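Local coordinates for protein titin (Homo sapiens, PDB 3LCY) that forms part of the giant sarcomeric filament of striated muscle, here through two tandem immunoglobulin domains from its A-band region, at residues Pro101-His104 / Pro108-Glu111; Leu123-Ile128 / Met135-Gly140; Ile150-Glu153 / Tyr158-Leu161. All coordinates share one frame; numbering follows the deposited sequence.

Interaction 1 (Pro101-His104 / Pro108-Glu111)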
loop_
_atom_site.group_PDB
_atom_site.type_symbol
_atom_site.label_atom_id
_atom_site.label_comp_id
_atom_site.label_asym_id
_atom_site.label_seq_id
_atom_site.Cartn_x
_atom_site.Cartn_y
_atom_site.Cartn_z
ATOM N N PRO A 101 -3.393 5.971 -10.526
ATOM C CA PRO A 101 -4.658 5.468 -9.986
ATOM C C PRO A 101 -5.326 4.494 -10.948
ATOM O O PRO A 101 -5.423 4.769 -12.145
ATOM C CB PRO A 101 -5.494 6.738 -9.834
ATOM C CG PRO A 101 -4.484 7.808 -9.593
ATOM C CD PRO A 101 -3.294 7.437 -10.431
ATOM N N GLN A 102 -5.773 3.361 -10.419
ATOM C CA GLN A 102 -6.348 2.298 -11.231
ATOM C C GLN A 102 -7.273 1.440 -10.381
ATOM O O GLN A 102 -6.890 0.986 -9.305
ATOM C CB GLN A 102 -5.234 1.423 -11.807
ATOM C CG GLN A 102 -5.710 0.090 -12.364
ATOM C CD GLN A 102 -4.576 -0.901 -12.554
ATOM O OE1 GLN A 102 -3.465 -0.696 -12.062
ATOM N NE2 GLN A 102 -4.852 -1.986 -13.268
ATOM N N PHE A 103 -8.491 1.218 -10.861
ATOM C CA PHE A 103 -9.414 0.346 -10.151
ATOM C C PHE A 103 -8.892 -1.085 -10.161
ATOM O O PHE A 103 -8.429 -1.584 -11.186
ATOM C CB PHE A 103 -10.825 0.439 -10.730
ATOM C CG PHE A 103 -11.486 1.766 -10.486
ATOM C CD1 PHE A 103 -11.862 2.141 -9.206
ATOM C CD2 PHE A 103 -11.733 2.638 -11.536
ATOM C CE1 PHE A 103 -12.468 3.360 -8.974
ATOM C CE2 PHE A 103 -12.341 3.857 -11.310
ATOM C CZ PHE A 103 -12.709 4.219 -10.028
ATOM N N HIS A 104 -8.969 -1.731 -9.004
ATOM C CA HIS A 104 -8.321 -3.019 -8.796
ATOM C C HIS A 104 -8.859 -4.129 -9.695
ATOM O O HIS A 104 -10.023 -4.517 -9.583
ATOM C CB HIS A 104 -8.443 -3.440 -7.327
ATOM C CG HIS A 104 -7.366 -4.381 -6.878
ATOM N ND1 HIS A 104 -7.158 -5.611 -7.464
ATOM C CD2 HIS A 104 -6.440 -4.273 -5.895
ATOM C CE1 HIS A 104 -6.149 -6.217 -6.868
ATOM N NE2 HIS A 104 -5.695 -5.428 -5.912
ATOM N N PRO A 108 -13.396 -6.844 -9.939
ATOM C CA PRO A 108 -14.090 -6.103 -10.997
ATOM C C PRO A 108 -15.366 -5.438 -10.498
ATOM O O PRO A 108 -16.108 -6.030 -9.715
ATOM C CB PRO A 108 -14.436 -7.195 -12.017
ATOM C CG PRO A 108 -13.418 -8.250 -11.798
ATOM C CD PRO A 108 -13.135 -8.242 -10.326
ATOM N N LEU A 109 -15.605 -4.213 -10.950
ATOM C CA LEU A 109 -16.822 -3.491 -10.608
ATOM C C LEU A 109 -17.947 -3.869 -11.570
ATOM O O LEU A 109 -17.745 -3.926 -12.782
ATOM C CB LEU A 109 -16.582 -1.981 -10.664
ATOM C CG LEU A 109 -15.578 -1.392 -9.674
ATOM C CD1 LEU A 109 -15.370 0.093 -9.935
ATOM C CD2 LEU A 109 -16.038 -1.625 -8.239
ATOM N N LYS A 110 -19.134 -4.121 -11.027
ATOM C CA LYS A 110 -20.304 -4.405 -11.851
ATOM C C LYS A 110 -20.965 -3.105 -12.295
ATOM O O LYS A 110 -20.734 -2.052 -11.707
ATOM C CB LYS A 110 -21.306 -5.275 -11.087
ATOM C CG LYS A 110 -20.793 -6.663 -10.741
ATOM C CD LYS A 110 -21.857 -7.483 -10.027
ATOM C CE LYS A 110 -23.123 -7.593 -10.862
ATOM N NZ LYS A 110 -22.866 -8.206 -12.194
ATOM N N GLU A 111 -21.787 -3.181 -13.336
ATOM C CA GLU A 111 -22.442 -1.991 -13.869
ATOM C C GLU A 111 -23.508 -1.463 -12.919
ATOM O O GLU A 111 -23.626 -0.261 -12.705
ATOM C CB GLU A 111 -23.079 -2.289 -15.226
ATOM C CG GLU A 111 -23.716 -1.074 -15.881
ATOM C CD GLU A 111 -24.682 -1.445 -16.990
ATOM O OE1 GLU A 111 -25.270 -0.530 -17.601
ATOM O OE2 GLU A 111 -24.858 -2.654 -17.253
#

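Interaction 2 (Leu123-Ile128 / Met135-Gly140)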
loop_
_atom_site.group_PDB
_atom_site.type_symbol
_atom_site.label_atom_id
_atom_site.label_comp_id
_atom_site.label_asym_id
_atom_site.label_seq_id
_atom_site.Cartn_x
_atom_site.Cartn_y
_atom_site.Cartn_z
ATOM N N LEU A 123 -20.812 0.366 -0.738
ATOM C CA LEU A 123 -20.069 0.203 -1.977
ATOM C C LEU A 123 -18.614 0.137 -1.537
ATOM O O LEU A 123 -18.077 1.092 -0.997
ATOM C CB LEU A 123 -20.315 1.375 -2.918
ATOM C CG LEU A 123 -21.474 1.226 -3.903
ATOM C CD1 LEU A 123 -22.593 0.418 -3.306
ATOM C CD2 LEU A 123 -21.976 2.580 -4.343
ATOM N N HIS A 124 -17.984 -1.003 -1.776
ATOM C CA HIS A 124 -16.607 -1.241 -1.359
ATOM C C HIS A 124 -15.682 -1.381 -2.566
ATOM O O HIS A 124 -15.559 -2.460 -3.141
ATOM C CB HIS A 124 -16.547 -2.498 -0.489
ATOM C CG HIS A 124 -15.203 -2.757 0.112
ATOM N ND1 HIS A 124 -14.746 -2.102 1.231
ATOM C CD2 HIS A 124 -14.215 -3.617 -0.248
ATOM C CE1 HIS A 124 -13.538 -2.539 1.538
ATOM N NE2 HIS A 124 -13.195 -3.460 0.652
ATOM N N VAL A 125 -15.033 -0.282 -2.942
ATOM C CA VAL A 125 -14.208 -0.250 -4.148
ATOM C C VAL A 125 -12.715 -0.405 -3.861
ATOM O O VAL A 125 -12.101 0.457 -3.233
ATOM C CB VAL A 125 -14.424 1.054 -4.944
ATOM C CG1 VAL A 125 -13.601 1.040 -6.222
ATOM C CG2 VAL A 125 -15.896 1.247 -5.261
ATOM N N MET A 126 -12.134 -1.491 -4.349
ATOM C CA MET A 126 -10.704 -1.719 -4.235
ATOM C C MET A 126 -9.975 -0.992 -5.369
ATOM O O MET A 126 -10.417 -0.971 -6.502
ATOM C CB MET A 126 -10.386 -3.206 -4.249
ATOM C CG MET A 126 -11.032 -4.002 -3.143
ATOM S SD MET A 126 -10.365 -3.726 -1.504
ATOM C CE MET A 126 -8.778 -4.503 -1.609
ATOM N N TYR A 127 -8.854 -0.381 -5.056
ATOM C CA TYR A 127 -8.111 0.353 -6.056
ATOM C C TYR A 127 -6.616 0.196 -5.912
ATOM O O TYR A 127 -6.116 -0.209 -4.882
ATOM C CB TYR A 127 -8.441 1.837 -5.976
ATOM C CG TYR A 127 -7.773 2.520 -4.826
ATOM C CD1 TYR A 127 -6.517 3.064 -4.957
ATOM C CD2 TYR A 127 -8.386 2.597 -3.595
ATOM C CE1 TYR A 127 -5.906 3.659 -3.913
ATOM C CE2 TYR A 127 -7.774 3.205 -2.549
ATOM C CZ TYR A 127 -6.538 3.733 -2.718
ATOM O OH TYR A 127 -5.918 4.349 -1.691
ATOM N N ILE A 128 -5.911 0.518 -6.979
ATOM C CA ILE A 128 -4.475 0.532 -6.938
ATOM C C ILE A 128 -4.039 1.951 -7.262
ATOM O O ILE A 128 -4.373 2.478 -8.294
ATOM C CB ILE A 128 -3.860 -0.448 -7.947
ATOM C CG1 ILE A 128 -4.040 -1.879 -7.470
ATOM C CG2 ILE A 128 -2.404 -0.172 -8.127
ATOM C CD1 ILE A 128 -3.615 -2.895 -8.459
ATOM N N MET A 135 -9.667 10.684 -3.124
ATOM C CA MET A 135 -10.813 9.873 -3.478
ATOM C C MET A 135 -12.080 10.689 -3.350
ATOM O O MET A 135 -12.265 11.404 -2.375
ATOM C CB MET A 135 -10.854 8.620 -2.603
ATOM C CG MET A 135 -9.682 7.682 -2.856
ATOM S SD MET A 135 -9.503 6.304 -1.713
ATOM C CE MET A 135 -8.520 7.028 -0.423
ATOM N N THR A 136 -12.947 10.600 -4.349
ATOM C CA THR A 136 -14.182 11.375 -4.316
ATOM C C THR A 136 -15.388 10.576 -4.811
ATOM O O THR A 136 -15.280 9.784 -5.748
ATOM C CB THR A 136 -14.056 12.662 -5.160
ATOM O OG1 THR A 136 -12.907 13.409 -4.741
ATOM C CG2 THR A 136 -15.294 13.525 -5.003
ATOM N N TRP A 137 -16.535 10.793 -4.175
ATOM C CA TRP A 137 -17.781 10.157 -4.588
ATOM C C TRP A 137 -18.798 11.194 -5.048
ATOM O O TRP A 137 -18.923 12.264 -4.451
ATOM C CB TRP A 137 -18.370 9.328 -3.445
ATOM C CG TRP A 137 -17.707 7.999 -3.255
ATOM C CD1 TRP A 137 -16.642 7.720 -2.449
ATOM C CD2 TRP A 137 -18.068 6.763 -3.881
ATOM N NE1 TRP A 137 -16.316 6.389 -2.534
ATOM C CE2 TRP A 137 -17.178 5.777 -3.410
ATOM C CE3 TRP A 137 -19.057 6.392 -4.798
ATOM C CZ2 TRP A 137 -17.244 4.450 -3.819
ATOM C CZ3 TRP A 137 -19.124 5.071 -5.206
ATOM C CH2 TRP A 137 -18.222 4.116 -4.715
ATOM N N PHE A 138 -19.521 10.873 -6.115
ATOM C CA PHE A 138 -20.559 11.757 -6.630
ATOM C C PHE A 138 -21.881 11.016 -6.778
ATOM O O PHE A 138 -21.919 9.893 -7.275
ATOM C CB PHE A 138 -20.166 12.320 -8.000
ATOM C CG PHE A 138 -18.943 13.196 -7.978
ATOM C CD1 PHE A 138 -19.057 14.567 -7.809
ATOM C CD2 PHE A 138 -17.682 12.651 -8.145
ATOM C CE1 PHE A 138 -17.935 15.377 -7.798
ATOM C CE2 PHE A 138 -16.558 13.453 -8.135
ATOM C CZ PHE A 138 -16.684 14.819 -7.960
ATOM N N HIS A 139 -22.966 11.648 -6.349
ATOM C CA HIS A 139 -24.290 11.172 -6.712
ATOM C C HIS A 139 -24.907 12.203 -7.645
ATOM O O HIS A 139 -25.351 13.265 -7.209
ATOM C CB HIS A 139 -25.167 10.960 -5.480
ATOM C CG HIS A 139 -26.518 10.398 -5.795
ATOM N ND1 HIS A 139 -27.661 10.801 -5.139
ATOM C CD2 HIS A 139 -26.911 9.466 -6.696
ATOM C CE1 HIS A 139 -28.699 10.141 -5.620
ATOM N NE2 HIS A 139 -28.270 9.325 -6.566
ATOM N N GLY A 140 -24.928 11.881 -8.934
ATOM C CA GLY A 140 -25.307 12.847 -9.944
ATOM C C GLY A 140 -24.215 13.889 -10.062
ATOM O O GLY A 140 -23.071 13.567 -10.382
#

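Interaction 3 (Ile150-Glu153 / Tyr158-Leu161)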
loop_
_atom_site.group_PDB
_atom_site.type_symbol
_atom_site.label_atom_id
_atom_site.label_comp_id
_atom_site.label_asym_id
_atom_site.label_seq_id
_atom_site.Cartn_x
_atom_site.Cartn_y
_atom_site.Cartn_z
ATOM N N ILE A 150 -24.801 9.361 5.440
ATOM C CA ILE A 150 -23.759 9.035 4.495
ATOM C C ILE A 150 -22.393 9.020 5.135
ATOM O O ILE A 150 -22.004 9.962 5.799
ATOM C CB ILE A 150 -23.713 10.034 3.366
ATOM C CG1 ILE A 150 -24.999 9.970 2.545
ATOM C CG2 ILE A 150 -22.504 9.775 2.519
ATOM C CD1 ILE A 150 -25.075 8.825 1.617
ATOM N N THR A 151 -21.661 7.946 4.924
ATOM C CA THR A 151 -20.320 7.821 5.478
ATOM C C THR A 151 -19.364 7.277 4.427
ATOM O O THR A 151 -19.707 6.371 3.670
ATOM C CB THR A 151 -20.299 6.904 6.714
ATOM O OG1 THR A 151 -21.244 7.383 7.678
ATOM C CG2 THR A 151 -18.910 6.878 7.338
ATOM N N ILE A 152 -18.164 7.843 4.378
ATOM C CA ILE A 152 -17.174 7.443 3.389
ATOM C C ILE A 152 -15.829 7.174 4.051
ATOM O O ILE A 152 -15.142 8.103 4.470
ATOM C CB ILE A 152 -16.994 8.533 2.316
ATOM C CG1 ILE A 152 -18.352 8.975 1.764
ATOM C CG2 ILE A 152 -16.086 8.042 1.197
ATOM C CD1 ILE A 152 -18.272 10.158 0.820
ATOM N N GLU A 153 -15.453 5.904 4.151
ATOM C CA GLU A 153 -14.152 5.554 4.709
ATOM C C GLU A 153 -13.114 5.335 3.614
ATOM O O GLU A 153 -13.241 4.425 2.794
ATOM C CB GLU A 153 -14.244 4.319 5.605
ATOM C CG GLU A 153 -12.885 3.750 5.986
ATOM C CD GLU A 153 -12.941 2.853 7.207
ATOM O OE1 GLU A 153 -12.327 1.765 7.178
ATOM O OE2 GLU A 153 -13.599 3.239 8.199
ATOM N N TYR A 158 -8.715 0.909 -0.354
ATOM C CA TYR A 158 -10.073 1.008 -0.878
ATOM C C TYR A 158 -10.757 2.320 -0.510
ATOM O O TYR A 158 -10.301 3.051 0.368
ATOM C CB TYR A 158 -10.925 -0.163 -0.373
ATOM C CG TYR A 158 -11.016 -0.235 1.137
ATOM C CD1 TYR A 158 -10.286 -1.175 1.851
ATOM C CD2 TYR A 158 -11.821 0.648 1.846
ATOM C CE1 TYR A 158 -10.361 -1.240 3.228
ATOM C CE2 TYR A 158 -11.903 0.591 3.224
ATOM C CZ TYR A 158 -11.168 -0.355 3.910
ATOM O OH TYR A 158 -11.237 -0.422 5.282
ATOM N N THR A 159 -11.859 2.604 -1.196
ATOM C CA THR A 159 -12.750 3.685 -0.810
ATOM C C THR A 159 -14.130 3.097 -0.527
ATOM O O THR A 159 -14.734 2.455 -1.389
ATOM C CB THR A 159 -12.832 4.771 -1.897
ATOM O OG1 THR A 159 -13.855 5.714 -1.556
ATOM C CG2 THR A 159 -13.140 4.153 -3.250
ATOM N N HIS A 160 -14.614 3.300 0.693
ATOM C CA HIS A 160 -15.823 2.628 1.155
ATOM C C HIS A 160 -16.961 3.607 1.420
ATOM O O HIS A 160 -16.882 4.430 2.330
ATOM C CB HIS A 160 -15.521 1.817 2.418
ATOM C CG HIS A 160 -16.637 0.916 2.842
ATOM N ND1 HIS A 160 -16.721 -0.399 2.455
ATOM C CD2 HIS A 160 -17.724 1.148 3.626
ATOM C CE1 HIS A 160 -17.807 -0.948 2.979
ATOM N NE2 HIS A 160 -18.429 -0.026 3.691
ATOM N N LEU A 161 -18.019 3.509 0.620
ATOM C CA LEU A 161 -19.192 4.359 0.788
ATOM C C LEU A 161 -20.347 3.583 1.410
ATOM O O LEU A 161 -20.787 2.570 0.867
ATOM C CB LEU A 161 -19.631 4.949 -0.554
ATOM C CG LEU A 161 -20.971 5.693 -0.564
ATOM C CD1 LEU A 161 -20.904 6.935 0.310
ATOM C CD2 LEU A 161 -21.379 6.063 -1.980
#

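Interaction 1 (Pro101-His104 / Pro108-Glu111)
The ring of Phe103 receives Leu109 on one face: methyl CD1 of Leu109 stands 4.1 Å above the ring plane, displaced from the middle toward the rim, with Phe103 CD1 as its nearest ring atom, also 4.1 Å away. The two side chains cross at about a right angle, and CD1 is the Leu109 atom that touches the ring. Around the same ring the neighbours are likewise apolar, with Val125 of strand 121-130, Val177 and Leu179 of strand 173-180, and Val186 and Ala188 of strand 185-195 touching it. Phe103 reaches them with its ring beside the backbone N and opposite the carbonyl carbon (chi1 -68°), and Leu109 has the same first torsion (chi1 -64°). Leu109 also rests on Ala188, so a branched residue here spans phenyl ring and strand together. Where the backbones come nearest, His104 O lies 4.1 Å from Pro108 N, a proline nitrogen that carries no hydrogen and can make no hydrogen bond to it. The His104 ring meets Tyr107 edge-to-face. This is the end of strand 88-103, which runs on from the first domain and pairs here with strand 121-130; beyond it the chain crosses toward strand 112-116, which runs parallel to strand 185-195. No hydrogen bond joins the two segments, and only 101 Å² is buried between them. The attachment therefore rests on dispersion and probably on partial shielding of the carbon from water, which sets little direction and leaves the backbone polarity to other partners.

Interaction 2 (Leu123-Ile128 / Met135-Gly140)
Trp137, whose six-membered ring packs against Leu123 and Val125, donates its indole NE1 to Thr159 OG1, a hydroxyl oxygen that is also hydrogen-bonded to Asn154 OD1. Thr159 OG1 is thus gripped by two partners; its bond to NE1 satisfies the indole's one polar atom and probably restrains the ring. Val125 CG2 meets the ring at its edge, near the plane, 3.7 Å from Trp137 CH2. Leu123 CD2 lies 3.9 Å from Trp137 CZ3 and approaches obliquely. These strands belong to opposing sheets of the immunoglobulin sandwich: their axes come no closer than 11.6 Å, at 143° between directions, and large side chains must fill the gap. Trp137 is the core tryptophan of the third (C) strand, and Val125 probably holds the second-strand position that is a disulfide cysteine in many relatives. Toward the other end, Met135 SD makes a Met-aromatic contact with Tyr127, 4.5 Å from the ring centroid and 44° off its normal; its closest ring atom is Tyr127 CE2. The tyrosine takes the crowded position between backbone N and carbonyl carbon (chi1 76°), which stands its ring across the interior, and its OH is hydrogen-bonded to Thr155 O.

Interaction 3 (Ile150-Glu153 / Tyr158-Leu161)
Glu153 and Tyr158 cross obliquely, yet the planes of carboxylate and phenol ring are nearly parallel, 21° apart. The carboxylate comes to the ring's edge, with OE1 near the ring plane: Tyr158 OH donates to Glu153 OE1 at 3.1 Å, and Glu153 OE1 accepts with its anti lone pair, the one turned away from the other carboxylate oxygen. Glu153 spans the distance with an extended chain whose CG lies opposite the backbone N (chi1 169°), whereas the tyrosine ring sits over its own backbone, and both groups meet at the surface. An extended acid and a phenol suit this place because each carries its oxygen out to where the two meet. His160 shares the Glu153 side of the sheet; the CB atoms of Glu153 and His160 are 4.2 Å apart, but the imidazole turns to His124, with ND1 hydrogen-bonded to ND1 of that residue. Beneath this pair the backbones are joined twice, Glu153 N to His160 O at 2.7 Å and His160 N to Glu153 O at 2.8 Å. Neither bond is straight, the first measuring 144° at hydrogen. His160 O takes a second, weaker approach from the CA-H of Ile152, at 3.2 Å from Ile152 CA.

On the other side, that of Ile152 and Leu161, the groups are aliphatic and also meet at a slant. Leu161 CD1 packs 3.6 Å from Ile152 CG1 and 3.9 Å from Ile150 CG2, so one methyl touches both isoleucines. Branched hydrocarbon fits here because Ile152 and Leu161 also touch Trp137 of the opposite sheet. Non-hydrogen-bonded Ile152-Leu161 next to hydrogen-bonded Glu153-His160, with the strands nearly antiparallel, is the alternation of an antiparallel beta hairpin, here the D-E hairpin at the margin of an I-set immunoglobulin domain.

The three contacts follow one another along the chain in the second immunoglobulin domain, and strand 121-130 is what connects them. On one flank it pairs with the strand of interaction 1, through Gln102 O to Ile128 N (2.6 Å) and His104 N to Met126 O (3.0 Å); on the other it pairs with strand 158-163 of interaction 3, through Leu123 N to Leu161 O (2.7 Å). Interaction 2 thus lies between its neighbours, its centre about 9 Å from that of interaction 1 and about 7 Å from that of interaction 3. Interactions 1 and 3 do not touch, their centres lying about 15 Å apart. Val125 bridges side chains as well, its CG1 lying 3.6 Å from Phe103 CD1.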